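Local coordinates for protein pilin (Streptococcus pyogenes serotype M1, PDB 3GLD) that forms the backbone of the pilus, stacking head to tail through intermolecular isopeptide bonds so that the bacterium can adhere to host cells, aggregate and build biofilm, at residues Glu245-Ser250 with Ala270-Glu275. The protein carries 2 engineered substitutions. Numbering follows the deposited sequence.
Sequences EDDYKS and AGNSTE
Asn-272 lays its side chain against the backbone where strand 240-245 runs out into a loop. Asn-272 CB sits 3.5 Å from the carbonyl O of Glu-245. Asn-272 CB is also 4.2 Å from Asp-246 O. Asn-272 CG is 3.7 Å from Glu-245 O. At the tip the amide divides. Asn-272 ND2 stays near Glu-245 O, at 4.1 Å, too long for a hydrogen bond. Asn-272 OD1 reaches on to Asp-247 and lies 3.8 Å from Asp-247 CB. CG of Asn-272 lies between its own backbone N and carbonyl carbon (chi1 54°), and this brings the amide close to Glu-245 O and on toward Asp-247. The amide and the Asp-247 carboxylate are steeply inclined, their planes 68° apart. One hydrogen bond joins the two segments, from Glu-245 N to Asn-272 O (2.9 Å).

The contact lies where strand 240-245 ends, in a four-stranded antiparallel sheet of the C-terminal domain of the pilin. A backbone bond between Thr-274 and Val-243 ties the 270-275 loop to strand 240-245, and strand 277-278 follows as one of the two outer strands of the sheet. Glu-245 promotes formation of the Lys-166 to Asn-290 isopeptide cross-link. Its chain is extended, with CG anti to the backbone N. The side chain packs against Phe-179, Phe-181 and Phe-288, and its OE1 is hydrogen-bonded to Lys-166 NZ.

Further along the loop, Asp-247 makes an Asx turn. Asp-247 OD1 accepts a nearly straight bond from Lys-249 N, at 3.0 Å and 169°, at the start of a 3-10 segment.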
ATOM      1  N   GLU A 245      10.824  28.115   3.717  1.00 30.49           N
ATOM      2  CA  GLU A 245      10.440  29.426   3.197  1.00 30.18           C
ATOM      3  C   GLU A 245      11.708  30.230   2.866  1.00 30.79           C
ATOM      4  O   GLU A 245      12.718  30.066   3.541  1.00 30.81           O
ATOM      5  CB  GLU A 245       9.646  30.137   4.281  1.00 30.02           C
ATOM      6  CG  GLU A 245       9.130  31.527   3.937  1.00 28.86           C
ATOM      7  CD  GLU A 245       8.403  32.175   5.109  1.00 28.60           C
ATOM      8  OE1 GLU A 245       7.379  31.644   5.577  1.00 30.13           O
ATOM      9  OE2 GLU A 245       8.849  33.237   5.563  1.00 31.66           O
ATOM     10  N   ASP A 246      11.658  31.105   1.860  1.00 31.48           N
ATOM     11  CA  ASP A 246      12.742  32.092   1.645  1.00 32.18           C
ATOM     12  C   ASP A 246      13.015  32.909   2.919  1.00 32.42           C
ATOM     13  O   ASP A 246      12.199  32.959   3.831  1.00 32.05           O
ATOM     14  CB  ASP A 246      12.407  33.073   0.499  1.00 32.15           C
ATOM     15  CG  ASP A 246      12.707  32.499  -0.874  1.00 33.45           C
ATOM     16  OD1 ASP A 246      13.039  31.298  -0.954  1.00 32.44           O
ATOM     17  OD2 ASP A 246      12.609  33.253  -1.865  1.00 32.51           O
ATOM     18  N   ASP A 247      14.171  33.553   2.958  1.00 32.83           N
ATOM     19  CA  ASP A 247      14.579  34.364   4.090  1.00 32.74           C
ATOM     20  C   ASP A 247      14.034  35.781   3.901  1.00 32.46           C
ATOM     21  O   ASP A 247      14.266  36.427   2.866  1.00 32.09           O
ATOM     22  CB  ASP A 247      16.106  34.360   4.186  1.00 33.45           C
ATOM     23  CG  ASP A 247      16.628  34.999   5.461  1.00 35.05           C
ATOM     24  OD1 ASP A 247      15.891  35.769   6.120  1.00 35.38           O
ATOM     25  OD2 ASP A 247      17.809  34.737   5.792  1.00 38.09           O
ATOM     26  N   TYR A 248      13.292  36.255   4.895  1.00 32.33           N
ATOM     27  CA  TYR A 248      12.695  37.589   4.814  1.00 32.40           C
ATOM     28  C   TYR A 248      13.156  38.556   5.894  1.00 32.89           C
ATOM     29  O   TYR A 248      12.495  39.578   6.132  1.00 32.43           O
ATOM     30  CB  TYR A 248      11.162  37.499   4.773  1.00 31.93           C
ATOM     31  CG  TYR A 248      10.660  36.927   3.468  1.00 31.52           C
ATOM     32  CD1 TYR A 248      10.570  37.726   2.333  1.00 30.06           C
ATOM     33  CD2 TYR A 248      10.282  35.588   3.367  1.00 30.64           C
ATOM     34  CE1 TYR A 248      10.124  37.211   1.114  1.00 29.91           C
ATOM     35  CE2 TYR A 248       9.830  35.059   2.154  1.00 29.89           C
ATOM     36  CZ  TYR A 248       9.748  35.875   1.036  1.00 29.90           C
ATOM     37  OH  TYR A 248       9.300  35.393  -0.172  1.00 28.34           O
ATOM     38  N   LYS A 249      14.286  38.248   6.529  1.00 33.56           N
ATOM     39  CA  LYS A 249      14.847  39.097   7.589  1.00 35.00           C
ATOM     40  C   LYS A 249      15.211  40.530   7.132  1.00 35.24           C
ATOM     41  O   LYS A 249      14.917  41.494   7.834  1.00 34.97           O
ATOM     42  CB  LYS A 249      16.054  38.427   8.254  1.00 35.29           C
ATOM     43  CG  LYS A 249      15.689  37.204   9.077  1.00 36.66           C
ATOM     44  CD  LYS A 249      16.751  36.909  10.142  1.00 38.93           C
ATOM     45  CE  LYS A 249      16.884  35.403  10.378  1.00 39.88           C
ATOM     46  NZ  LYS A 249      17.331  35.081  11.762  1.00 40.13           N
ATOM     47  N   SER A 250      15.813  40.656   5.950  1.00 35.88           N
ATOM     48  CA  SER A 250      16.059  41.975   5.346  1.00 36.54           C
ATOM     49  C   SER A 250      14.778  42.782   5.101  1.00 36.52           C
ATOM     50  O   SER A 250      14.828  44.002   4.972  1.00 36.66           O
ATOM     51  CB  SER A 250      16.889  41.856   4.061  1.00 36.79           C
ATOM     52  OG  SER A 250      16.283  41.001   3.106  1.00 38.30           O
ATOM     53  N   ALA A 270      12.561  28.122  15.596  1.00 44.68           N
ATOM     54  CA  ALA A 270      12.982  29.435  15.178  1.00 44.30           C
ATOM     55  C   ALA A 270      13.694  29.259  13.832  1.00 44.12           C
ATOM     56  O   ALA A 270      14.513  28.346  13.670  1.00 44.86           O
ATOM     57  CB  ALA A 270      13.911  30.046  16.220  1.00 44.56           C
ATOM     58  N   GLY A 271      13.350  30.086  12.849  1.00 43.13           N
ATOM     59  CA  GLY A 271      14.015  30.014  11.547  1.00 41.82           C
ATOM     60  C   GLY A 271      13.061  29.702  10.411  1.00 40.74           C
ATOM     61  O   GLY A 271      11.836  29.716  10.591  1.00 40.70           O
ATOM     62  N   ASN A 272      13.618  29.414   9.240  1.00 39.23           N
ATOM     63  CA  ASN A 272      12.795  29.329   8.043  1.00 38.64           C
ATOM     64  C   ASN A 272      12.685  27.949   7.394  1.00 37.24           C
ATOM     65  O   ASN A 272      12.198  27.840   6.275  1.00 36.60           O
ATOM     66  CB  ASN A 272      13.215  30.383   7.012  1.00 38.66           C
ATOM     67  CG  ASN A 272      14.697  30.321   6.665  1.00 40.67           C
ATOM     68  OD1 ASN A 272      15.327  31.360   6.435  1.00 43.70           O
ATOM     69  ND2 ASN A 272      15.265  29.112   6.629  1.00 41.24           N
ATOM     70  N   SER A 273      13.130  26.917   8.107  1.00 36.53           N
ATOM     71  CA  SER A 273      13.133  25.551   7.583  1.00 35.73           C
ATOM     72  C   SER A 273      12.691  24.489   8.586  1.00 34.87           C
ATOM     73  O   SER A 273      12.991  24.566   9.774  1.00 33.44           O
ATOM     74  CB  SER A 273      14.527  25.193   7.052  1.00 36.23           C
ATOM     75  OG  SER A 273      14.533  23.892   6.487  1.00 36.99           O
ATOM     76  N   THR A 274      11.973  23.485   8.089  1.00 34.47           N
ATOM     77  CA  THR A 274      11.804  22.252   8.850  1.00 34.23           C
ATOM     78  C   THR A 274      13.152  21.539   8.854  1.00 34.89           C
ATOM     79  O   THR A 274      14.013  21.803   8.020  1.00 34.55           O
ATOM     80  CB  THR A 274      10.705  21.316   8.249  1.00 33.98           C
ATOM     81  OG1 THR A 274      11.072  20.897   6.917  1.00 32.06           O
ATOM     82  CG2 THR A 274       9.361  22.032   8.217  1.00 32.06           C
ATOM     83  N   GLU A 275      13.345  20.643   9.807  1.00 35.99           N
ATOM     84  CA  GLU A 275      14.390  19.644   9.644  1.00 36.87           C
ATOM     85  C   GLU A 275      13.864  18.611   8.634  1.00 36.50           C
ATOM     86  O   GLU A 275      12.736  18.723   8.146  1.00 35.68           O
ATOM     87  CB  GLU A 275      14.690  18.970  10.979  1.00 37.57           C
ATOM     88  CG  GLU A 275      15.218  19.886  12.070  1.00 41.09           C
ATOM     89  CD  GLU A 275      15.116  19.236  13.444  1.00 46.29           C
ATOM     90  OE1 GLU A 275      14.228  18.365  13.635  1.00 47.99           O
ATOM     91  OE2 GLU A 275      15.926  19.594  14.329  1.00 48.21           O
TER